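Local coordinates for putative fimbrial subunit (Corynebacterium diphtheriae, PDB 4HSQ), which probably forms the shaft of SpaD-type pili on the surface of Corynebacterium diphtheriae as their major pilin, here represented by its domains D2 and D3, at residues D14-D19 with G182-D187; T144-L149 with G204-D209; T39-E44 with V85-E90. All coordinates share one frame; numbering follows the deposited sequence.

From the N terminus, the loop 14-19, between strands 7-11 and 20-28, opens contact 1. Before that contact closes, contact 3 both opens and closes inside its loop, joining strand 41-46 to strand 82-87 within the first domain. Strand 142-155 then starts contact 2, and residues 182-187 close contact 1 before residues 204-209 close contact 2, so contacts 1 and 2 cross. They also touch, with loop 14-19 hydrogen-bonded to contact 2, and together they tie the two domains at their junction. Contact 3 precedes contact 2 in series and lies far out in the first domain, its centre about 34 Å from that of contact 1.

Contact 1 of 3, residues D14-D19 with G182-D187; sequences DQNIQD and GPLTVD
L184 is the first residue of 182-187 to meet the loop 14-19, and it does so lightly: its CD1 methyl comes toward the amide end of N16, while its main-chain bonding is to L170 of strand 167-173. The carbonyl of T185 does more. Its O lies 2.7 Å from water 1, which accepts a hydrogen bond from N16 ND2 and also lies beside D19 OD2, and a second water links T185 O with D19 OD1. V186 turns CG1 anti to its backbone N (chi1 -176°), which sets that methyl 4.1 Å from I17 O, next to CB of N16; its side chain also rests on I202 and L205. At D187 the backbone N donates to water 2, at 3.0 Å, and this water gives its own protons to I17 O and D19 OD1. The D187 carboxylate, anti to the backbone N, runs alongside Q18 in the same direction, with OD1 3.5 Å from Q18 CG and the carboxylate plane 45° from the amide plane. Water 3 joins the two tips, accepting from Q18 NE2 and donating to D187 OD2. Facing this segment, N16 to D19 form a type II beta turn, closed by D19 N to N16 O at 3.1 Å. The D19 side chain adds a second bond across the turn, because OD2 receives N16 N on its anti lone pair at 2.7 Å and an angle of 151°. N16 OD1 meanwhile accepts the main-chain N-H of H206, which fixes the rotation of its amide. With direct apolar touches few and waters carrying the polar links, this is a hydrated loop-to-loop junction between the two consecutive pilin domains, a beta turn of the first set against a loop of the prealbumin-like second.

Contact 2 of 3, residues T144-L149 with G204-D209; sequences TYHGKL and GLHVTD
Three main-chain hydrogen bonds knit the antiparallel pair. G147 and L205 bond reciprocally: G147 N reaches L205 O at 2.9 Å, and L205 N meets G147 O at 2.8 Å, nearly along the C=O axis. Just past the strand end, V207 N gives an almost straight bond (175°) to Y145 O, 3.1 Å away, from above the carbonyl plane. Between them H146 and H206 form a non-hydrogen-bonded pair, where H146 CA makes a CA-H...O contact of 3.2 Å with L205 O. Strand 142-155 is long enough to pair with strand 117-127 of the first domain and with strand 199-206 of the second, so this ladder, in the prealbumin-like part, lies on a strand shared with the sheet of the first domain. Ring contacts come next. H206 points its edge at the face of H146 in a T-shaped pair, centroids 5.1 Å apart and planes at 63°, while Y145 O lies over one H206 face. H206 ND1 donates to V207 O at 2.7 Å, in its ring plane, and NE2 binds D12; with both nitrogens engaged and a carboxylate nearby, this could favour a protonated H206. H146 NE2 bonds Q15 O. Among apolar contacts, both V207 methyls approach Y145 CB, CG2 at 3.6 Å. V207 also packs on I251, a calcium-site residue. The L149 and L205 side chains cross obliquely, CD2 of L149 meeting CD1 of L205 at 4.0 Å.

Contact 3 of 3, residues T39-E44 with V85-E90; sequences TAFRFE and VTLTDE
The rings of F41 and F43, two residues apart on one strand, meet so that each uses a different part: F41 CE1 sits 3.8 Å above one face of the F43 ring, toward its rim, while F43 CE2 lies in plane at the edge of the F41 ring. V85 O borders the F43 ring edge, and the F43 and V85 side chains cross obliquely, CD2 of the ring nearest V85 CB. Beside F41, which holds its ring anti to the backbone N (chi1 -167°), L87 runs alongside in the same direction, so that L87 CD1 touches F41 CB at 3.8 Å. The third flat group, the R42 guanidinium, has the E44 carboxylate at its edge, in plane. R42 NE reaches E44 OE2 at 2.7 Å in a nearly straight salt bridge (168°), striking the oxygen from above the carboxylate plane; NH2 adds a weak bond to the same atom. CG of R42 in the crowded position, with an extended chain beyond, carries NE there, while R42 CB lies 3.8 Å from T86 OG1, the two side chains running side by side. The other carboxylate oxygen of E44 pairs with K82. The antiparallel ladder itself is held by L87 N to F41 O at 3.0 Å, F43 N to V85 O at 2.8 Å and V85 N to F43 O. Next to the first of these bonds, one water takes the F41 N-H and donates to L87 O, and another bridges T39 O to D89 OD1; T88 N-caps the short helix that follows. F41, F43, V85 and L87 all press on M101 or L103 of strand 100-109, in the opposing sheet of the domain's beta sandwich. The chemistry thus divides the pair by face: a buried aromatic and aliphatic side, and a partly exposed side whose charges are matched.

Contact 1 of 3, residues D14-D19 with G182-D187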
loop_
_atom_site.group_PDB
_atom_site.type_symbol
_atom_site.label_atom_id
_atom_site.label_comp_id
_atom_site.label_asym_id
_atom_site.label_seq_id
_atom_site.Cartn_x
_atom_site.Cartn_y
_atom_site.Cartn_z
ATOM N N ASP A 14 -3.292 -3.688 6.057
ATOM C CA ASP A 14 -2.109 -3.841 6.909
ATOM C C ASP A 14 -0.795 -3.921 6.135
ATOM O O ASP A 14 0.246 -4.143 6.738
ATOM C CB ASP A 14 -2.245 -5.074 7.830
ATOM C CG ASP A 14 -3.487 -5.056 8.715
ATOM O OD1 ASP A 14 -3.730 -4.025 9.392
ATOM O OD2 ASP A 14 -4.222 -6.048 8.711
ATOM N N GLN A 15 -0.803 -3.674 4.840
ATOM C CA GLN A 15 0.444 -3.763 4.072
ATOM C C GLN A 15 1.082 -2.392 4.072
ATOM O O GLN A 15 0.500 -1.431 3.572
ATOM C CB GLN A 15 0.172 -4.287 2.640
ATOM C CG GLN A 15 -0.514 -5.694 2.616
ATOM C CD GLN A 15 0.128 -6.645 3.622
ATOM O OE1 GLN A 15 1.317 -6.916 3.577
ATOM N NE2 GLN A 15 -0.620 -7.074 4.617
ATOM N N ASN A 16 2.280 -2.290 4.653
ATOM C CA ASN A 16 2.959 -1.011 4.756
ATOM C C ASN A 16 3.870 -0.768 3.526
ATOM O O ASN A 16 3.774 -1.479 2.526
ATOM C CB ASN A 16 3.716 -0.975 6.093
ATOM C CG ASN A 16 2.729 -1.079 7.254
ATOM O OD1 ASN A 16 1.707 -0.384 7.318
ATOM N ND2 ASN A 16 2.980 -1.949 8.189
ATOM N N ILE A 17 4.703 0.274 3.563
ATOM C CA ILE A 17 5.596 0.517 2.433
ATOM C C ILE A 17 6.527 -0.710 2.258
ATOM O O ILE A 17 7.013 -1.247 3.251
ATOM C CB ILE A 17 6.393 1.830 2.651
ATOM C CG1 ILE A 17 5.498 3.088 2.543
ATOM C CG2 ILE A 17 7.675 1.923 1.804
ATOM C CD1 ILE A 17 4.618 3.213 1.419
ATOM N N GLN A 18 6.699 -1.153 1.001
ATOM C CA GLN A 18 7.546 -2.277 0.564
ATOM C C GLN A 18 6.933 -3.661 0.929
ATOM O O GLN A 18 7.560 -4.693 0.711
ATOM C CB GLN A 18 9.004 -2.119 1.046
ATOM C CG GLN A 18 9.744 -0.990 0.274
ATOM C CD GLN A 18 9.976 -1.311 -1.206
ATOM O OE1 GLN A 18 9.614 -2.374 -1.699
ATOM N NE2 GLN A 18 10.637 -0.426 -1.936
ATOM N N ASP A 19 5.696 -3.671 1.446
ATOM C CA ASP A 19 4.937 -4.894 1.662
ATOM C C ASP A 19 4.150 -5.163 0.395
ATOM O O ASP A 19 3.498 -4.253 -0.131
ATOM C CB ASP A 19 4.005 -4.801 2.871
ATOM C CG ASP A 19 4.714 -4.780 4.209
ATOM O OD1 ASP A 19 5.817 -5.383 4.316
ATOM O OD2 ASP A 19 4.146 -4.216 5.172
ATOM N N GLY A 182 3.852 -7.748 15.948
ATOM C CA GLY A 182 5.120 -7.030 15.935
ATOM C C GLY A 182 6.234 -7.728 16.703
ATOM O O GLY A 182 5.997 -8.766 17.322
ATOM N N PRO A 183 7.459 -7.171 16.718
ATOM C CA PRO A 183 7.876 -5.907 16.073
ATOM C C PRO A 183 7.792 -6.016 14.552
ATOM O O PRO A 183 8.231 -6.996 13.950
ATOM C CB PRO A 183 9.305 -5.701 16.594
ATOM C CG PRO A 183 9.785 -7.090 16.934
ATOM C CD PRO A 183 8.576 -7.800 17.452
ATOM N N LEU A 184 7.133 -5.028 13.943
ATOM C CA LEU A 184 6.914 -4.981 12.506
ATOM C C LEU A 184 8.160 -4.591 11.730
ATOM O O LEU A 184 8.913 -3.726 12.154
ATOM C CB LEU A 184 5.808 -3.955 12.192
ATOM C CG LEU A 184 4.399 -4.242 12.732
ATOM C CD1 LEU A 184 3.448 -3.114 12.366
ATOM C CD2 LEU A 184 3.860 -5.559 12.194
ATOM N N THR A 185 8.346 -5.220 10.576
ATOM C CA THR A 185 9.403 -4.865 9.649
ATOM C C THR A 185 8.771 -3.966 8.591
ATOM O O THR A 185 7.784 -4.342 7.937
ATOM C CB THR A 185 10.085 -6.099 9.045
ATOM O OG1 THR A 185 10.708 -6.834 10.097
ATOM C CG2 THR A 185 11.125 -5.720 7.978
ATOM N N VAL A 186 9.341 -2.776 8.438
ATOM C CA VAL A 186 8.895 -1.799 7.458
ATOM C C VAL A 186 10.118 -1.431 6.638
ATOM O O VAL A 186 11.070 -0.838 7.173
ATOM C CB VAL A 186 8.176 -0.558 8.066
ATOM C CG1 VAL A 186 7.656 0.365 6.959
ATOM C CG2 VAL A 186 7.038 -0.969 8.996
ATOM N N ASP A 187 10.083 -1.792 5.343
ATOM C CA ASP A 187 11.142 -1.556 4.351
ATOM C C ASP A 187 12.513 -2.060 4.892
ATOM O O ASP A 187 13.449 -1.282 5.017
ATOM C CB ASP A 187 11.190 -0.071 3.920
ATOM C CG ASP A 187 12.038 0.206 2.670
ATOM O OD1 ASP A 187 12.687 -0.745 2.159
ATOM O OD2 ASP A 187 12.001 1.352 2.169
HETATM O O HOH W 1 5.144 -3.970 7.645
HETATM O O HOH W 2 7.925 -3.583 4.258
HETATM O O HOH W 3 11.428 1.854 -0.624
HETATM O O HOH W 4 7.126 -6.497 6.367
#

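Contact 2 of 3, residues T144-L149 with G204-D209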
loop_
_atom_site.group_PDB
_atom_site.type_symbol
_atom_site.label_atom_id
_atom_site.label_comp_id
_atom_site.label_asym_id
_atom_site.label_seq_id
_atom_site.Cartn_x
_atom_site.Cartn_y
_atom_site.Cartn_z
ATOM N N THR A 144 -5.368 3.704 -2.240
ATOM C CA THR A 144 -4.596 3.135 -1.121
ATOM C C THR A 144 -3.889 4.288 -0.450
ATOM O O THR A 144 -3.213 5.058 -1.134
ATOM C CB THR A 144 -3.593 2.099 -1.658
ATOM O OG1 THR A 144 -4.325 1.083 -2.355
ATOM C CG2 THR A 144 -2.754 1.479 -0.549
ATOM N N TYR A 145 -3.956 4.362 0.881
ATOM C CA TYR A 145 -3.331 5.463 1.613
ATOM C C TYR A 145 -2.237 5.007 2.552
ATOM O O TYR A 145 -2.435 4.080 3.345
ATOM C CB TYR A 145 -4.365 6.207 2.466
ATOM C CG TYR A 145 -5.484 6.877 1.713
ATOM C CD1 TYR A 145 -5.418 8.232 1.381
ATOM C CD2 TYR A 145 -6.619 6.166 1.337
ATOM C CE1 TYR A 145 -6.493 8.876 0.747
ATOM C CE2 TYR A 145 -7.704 6.804 0.719
ATOM C CZ TYR A 145 -7.623 8.152 0.410
ATOM O OH TYR A 145 -8.677 8.759 -0.226
ATOM N N HIS A 146 -1.111 5.706 2.505
ATOM C CA HIS A 146 0.027 5.479 3.400
ATOM C C HIS A 146 0.509 6.797 3.885
ATOM O O HIS A 146 0.454 7.758 3.130
ATOM C CB HIS A 146 1.182 4.720 2.713
ATOM C CG HIS A 146 0.899 3.265 2.444
ATOM N ND1 HIS A 146 0.168 2.869 1.341
ATOM C CD2 HIS A 146 1.287 2.159 3.133
ATOM C CE1 HIS A 146 0.121 1.547 1.395
ATOM N NE2 HIS A 146 0.780 1.077 2.460
ATOM N N GLY A 147 1.085 6.834 5.080
ATOM C CA GLY A 147 1.632 8.082 5.599
ATOM C C GLY A 147 2.953 7.850 6.276
ATOM O O GLY A 147 3.334 6.706 6.552
ATOM N N LYS A 148 3.676 8.924 6.505
ATOM C CA LYS A 148 4.950 8.828 7.231
ATOM C C LYS A 148 4.726 9.012 8.722
ATOM O O LYS A 148 3.863 9.780 9.129
ATOM C CB LYS A 148 5.921 9.886 6.731
ATOM C CG LYS A 148 6.302 9.652 5.287
ATOM C CD LYS A 148 7.552 10.466 4.939
ATOM C CE LYS A 148 7.350 11.335 3.734
ATOM N NZ LYS A 148 8.494 12.268 3.560
ATOM N N LEU A 149 5.520 8.316 9.532
ATOM C CA LEU A 149 5.457 8.442 10.962
ATOM C C LEU A 149 6.802 8.982 11.447
ATOM O O LEU A 149 7.803 8.278 11.381
ATOM C CB LEU A 149 5.087 7.116 11.661
ATOM C CG LEU A 149 5.126 7.171 13.208
ATOM C CD1 LEU A 149 4.120 8.212 13.761
ATOM C CD2 LEU A 149 4.883 5.805 13.806
ATOM N N GLY A 204 6.873 3.966 5.174
ATOM C CA GLY A 204 5.697 4.595 5.762
ATOM C C GLY A 204 4.714 3.512 6.101
ATOM O O GLY A 204 4.977 2.331 5.843
ATOM N N LEU A 205 3.566 3.895 6.663
ATOM C CA LEU A 205 2.615 2.927 7.154
ATOM C C LEU A 205 1.268 3.072 6.508
ATOM O O LEU A 205 0.868 4.174 6.154
ATOM C CB LEU A 205 2.456 3.084 8.685
ATOM C CG LEU A 205 3.739 3.050 9.529
ATOM C CD1 LEU A 205 3.427 3.389 10.997
ATOM C CD2 LEU A 205 4.442 1.684 9.395
ATOM N N HIS A 206 0.533 1.954 6.422
ATOM C CA HIS A 206 -0.838 1.953 5.906
ATOM C C HIS A 206 -1.728 2.678 6.905
ATOM O O HIS A 206 -1.641 2.433 8.121
ATOM C CB HIS A 206 -1.306 0.506 5.751
ATOM C CG HIS A 206 -2.501 0.317 4.878
ATOM N ND1 HIS A 206 -3.734 0.875 5.193
ATOM C CD2 HIS A 206 -2.637 -0.444 3.772
ATOM C CE1 HIS A 206 -4.577 0.437 4.267
ATOM N NE2 HIS A 206 -3.971 -0.371 3.401
ATOM N N VAL A 207 -2.568 3.583 6.411
ATOM C CA VAL A 207 -3.520 4.282 7.304
ATOM C C VAL A 207 -4.497 3.262 7.892
ATOM O O VAL A 207 -4.809 2.239 7.256
ATOM C CB VAL A 207 -4.287 5.437 6.626
ATOM C CG1 VAL A 207 -3.316 6.421 5.955
ATOM C CG2 VAL A 207 -5.356 4.918 5.630
ATOM N N THR A 208 -5.012 3.559 9.092
ATOM C CA THR A 208 -5.923 2.621 9.761
ATOM C C THR A 208 -7.401 2.777 9.390
ATOM O O THR A 208 -8.167 1.851 9.638
ATOM C CB THR A 208 -5.798 2.791 11.284
ATOM O OG1 THR A 208 -6.162 4.141 11.635
ATOM C CG2 THR A 208 -4.386 2.502 11.781
ATOM N N ASP A 209 -7.815 3.918 8.831
ATOM C CA ASP A 209 -9.251 4.211 8.622
ATOM C C ASP A 209 -9.772 3.913 7.216
ATOM O O ASP A 209 -10.932 4.166 6.918
ATOM C CB ASP A 209 -9.518 5.701 8.980
ATOM C CG ASP A 209 -8.753 6.675 8.113
ATOM O OD1 ASP A 209 -7.524 6.486 7.949
ATOM O OD2 ASP A 209 -9.386 7.585 7.549
#

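Contact 3 of 3, residues T39-E44 with V85-E90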
loop_
_atom_site.group_PDB
_atom_site.type_symbol
_atom_site.label_atom_id
_atom_site.label_comp_id
_atom_site.label_asym_id
_atom_site.label_seq_id
_atom_site.Cartn_x
_atom_site.Cartn_y
_atom_site.Cartn_z
ATOM N N THR A 39 -10.206 -12.332 -31.112
ATOM C CA THR A 39 -8.926 -12.148 -31.802
ATOM C C THR A 39 -7.935 -11.289 -31.008
ATOM O O THR A 39 -6.745 -11.323 -31.308
ATOM C CB THR A 39 -9.127 -11.565 -33.212
ATOM O OG1 THR A 39 -9.663 -10.241 -33.119
ATOM C CG2 THR A 39 -9.991 -12.472 -34.113
ATOM N N ALA A 40 -8.416 -10.515 -30.019
ATOM C CA ALA A 40 -7.543 -9.698 -29.170
ATOM C C ALA A 40 -8.220 -9.374 -27.858
ATOM O O ALA A 40 -9.405 -9.076 -27.818
ATOM C CB ALA A 40 -7.132 -8.409 -29.879
ATOM N N PHE A 41 -7.460 -9.446 -26.770
ATOM C CA PHE A 41 -7.918 -9.087 -25.434
ATOM C C PHE A 41 -6.706 -8.736 -24.602
ATOM O O PHE A 41 -5.768 -9.528 -24.545
ATOM C CB PHE A 41 -8.702 -10.236 -24.761
ATOM C CG PHE A 41 -9.452 -9.798 -23.526
ATOM C CD1 PHE A 41 -8.794 -9.637 -22.311
ATOM C CD2 PHE A 41 -10.807 -9.508 -23.584
ATOM C CE1 PHE A 41 -9.476 -9.188 -21.180
ATOM C CE2 PHE A 41 -11.492 -9.058 -22.450
ATOM C CZ PHE A 41 -10.821 -8.906 -21.256
ATOM N N ARG A 42 -6.711 -7.568 -23.960
ATOM C CA ARG A 42 -5.614 -7.198 -23.068
ATOM C C ARG A 42 -6.099 -6.314 -21.912
ATOM O O ARG A 42 -7.158 -5.695 -21.988
ATOM C CB ARG A 42 -4.455 -6.516 -23.828
ATOM C CG ARG A 42 -4.728 -5.072 -24.306
ATOM C CD ARG A 42 -3.601 -4.599 -25.206
ATOM N NE ARG A 42 -3.714 -3.169 -25.517
ATOM C CZ ARG A 42 -4.267 -2.679 -26.623
ATOM N NH1 ARG A 42 -4.790 -3.496 -27.531
ATOM N NH2 ARG A 42 -4.311 -1.370 -26.825
ATOM N N PHE A 43 -5.325 -6.310 -20.824
ATOM C CA PHE A 43 -5.519 -5.422 -19.692
ATOM C C PHE A 43 -4.416 -4.435 -19.724
ATOM O O PHE A 43 -3.273 -4.824 -19.945
ATOM C CB PHE A 43 -5.464 -6.187 -18.342
ATOM C CG PHE A 43 -6.320 -7.414 -18.205
ATOM C CD1 PHE A 43 -7.491 -7.383 -17.458
ATOM C CD2 PHE A 43 -5.904 -8.637 -18.737
ATOM C CE1 PHE A 43 -8.260 -8.542 -17.276
ATOM C CE2 PHE A 43 -6.668 -9.800 -18.544
ATOM C CZ PHE A 43 -7.832 -9.745 -17.800
ATOM N N GLU A 44 -4.715 -3.164 -19.424
ATOM C CA GLU A 44 -3.700 -2.124 -19.336
ATOM C C GLU A 44 -3.876 -1.409 -18.034
ATOM O O GLU A 44 -5.007 -1.207 -17.613
ATOM C CB GLU A 44 -3.777 -1.147 -20.523
ATOM C CG GLU A 44 -3.184 -1.766 -21.772
ATOM C CD GLU A 44 -2.921 -0.822 -22.925
ATOM O OE1 GLU A 44 -3.098 0.403 -22.748
ATOM O OE2 GLU A 44 -2.545 -1.313 -24.012
ATOM N N VAL A 85 -1.001 -6.668 -19.912
ATOM C CA VAL A 85 -1.151 -8.130 -19.891
ATOM C C VAL A 85 -1.982 -8.472 -21.105
ATOM O O VAL A 85 -3.147 -8.096 -21.155
ATOM C CB VAL A 85 -1.773 -8.651 -18.567
ATOM C CG1 VAL A 85 -1.913 -10.171 -18.612
ATOM C CG2 VAL A 85 -0.935 -8.205 -17.366
ATOM N N THR A 86 -1.367 -9.113 -22.108
ATOM C CA THR A 86 -2.006 -9.391 -23.405
ATOM C C THR A 86 -2.234 -10.864 -23.590
ATOM O O THR A 86 -1.289 -11.631 -23.476
ATOM C CB THR A 86 -1.110 -8.858 -24.530
ATOM O OG1 THR A 86 -0.768 -7.497 -24.270
ATOM C CG2 THR A 86 -1.761 -8.965 -25.912
ATOM N N LEU A 87 -3.457 -11.269 -23.930
ATOM C CA LEU A 87 -3.683 -12.688 -24.186
ATOM C C LEU A 87 -3.008 -13.054 -25.481
ATOM O O LEU A 87 -3.009 -12.259 -26.434
ATOM C CB LEU A 87 -5.171 -13.078 -24.228
ATOM C CG LEU A 87 -6.034 -12.728 -23.014
ATOM C CD1 LEU A 87 -7.363 -13.440 -23.119
ATOM C CD2 LEU A 87 -5.351 -13.114 -21.691
ATOM N N THR A 88 -2.363 -14.228 -25.490
ATOM C CA THR A 88 -1.697 -14.747 -26.687
ATOM C C THR A 88 -2.741 -15.472 -27.533
ATOM O O THR A 88 -3.858 -15.657 -27.054
ATOM C CB THR A 88 -0.565 -15.711 -26.275
ATOM O OG1 THR A 88 -1.137 -16.821 -25.589
ATOM C CG2 THR A 88 0.483 -15.052 -25.407
ATOM N N ASP A 89 -2.360 -15.998 -28.715
ATOM C CA ASP A 89 -3.314 -16.792 -29.499
ATOM C C ASP A 89 -3.746 -18.065 -28.728
ATOM O O ASP A 89 -4.928 -18.394 -28.765
ATOM C CB ASP A 89 -2.767 -17.128 -30.887
ATOM C CG ASP A 89 -2.727 -15.934 -31.835
ATOM O OD1 ASP A 89 -3.491 -14.958 -31.608
ATOM O OD2 ASP A 89 -1.929 -15.966 -32.799
ATOM N N GLU A 90 -2.839 -18.715 -27.962
ATOM C CA GLU A 90 -3.220 -19.888 -27.146
ATOM C C GLU A 90 -4.187 -19.492 -26.015
ATOM O O GLU A 90 -5.146 -20.217 -25.746
ATOM C CB GLU A 90 -1.994 -20.581 -26.546
ATOM C CG GLU A 90 -1.122 -21.285 -27.566
ATOM C CD GLU A 90 0.328 -21.460 -27.164
ATOM O OE1 GLU A 90 0.628 -21.404 -25.948
ATOM O OE2 GLU A 90 1.169 -21.666 -28.070
HETATM O O HOH W 5 -5.639 -13.280 -32.913
HETATM O O HOH W 6 -4.676 -10.283 -27.524
#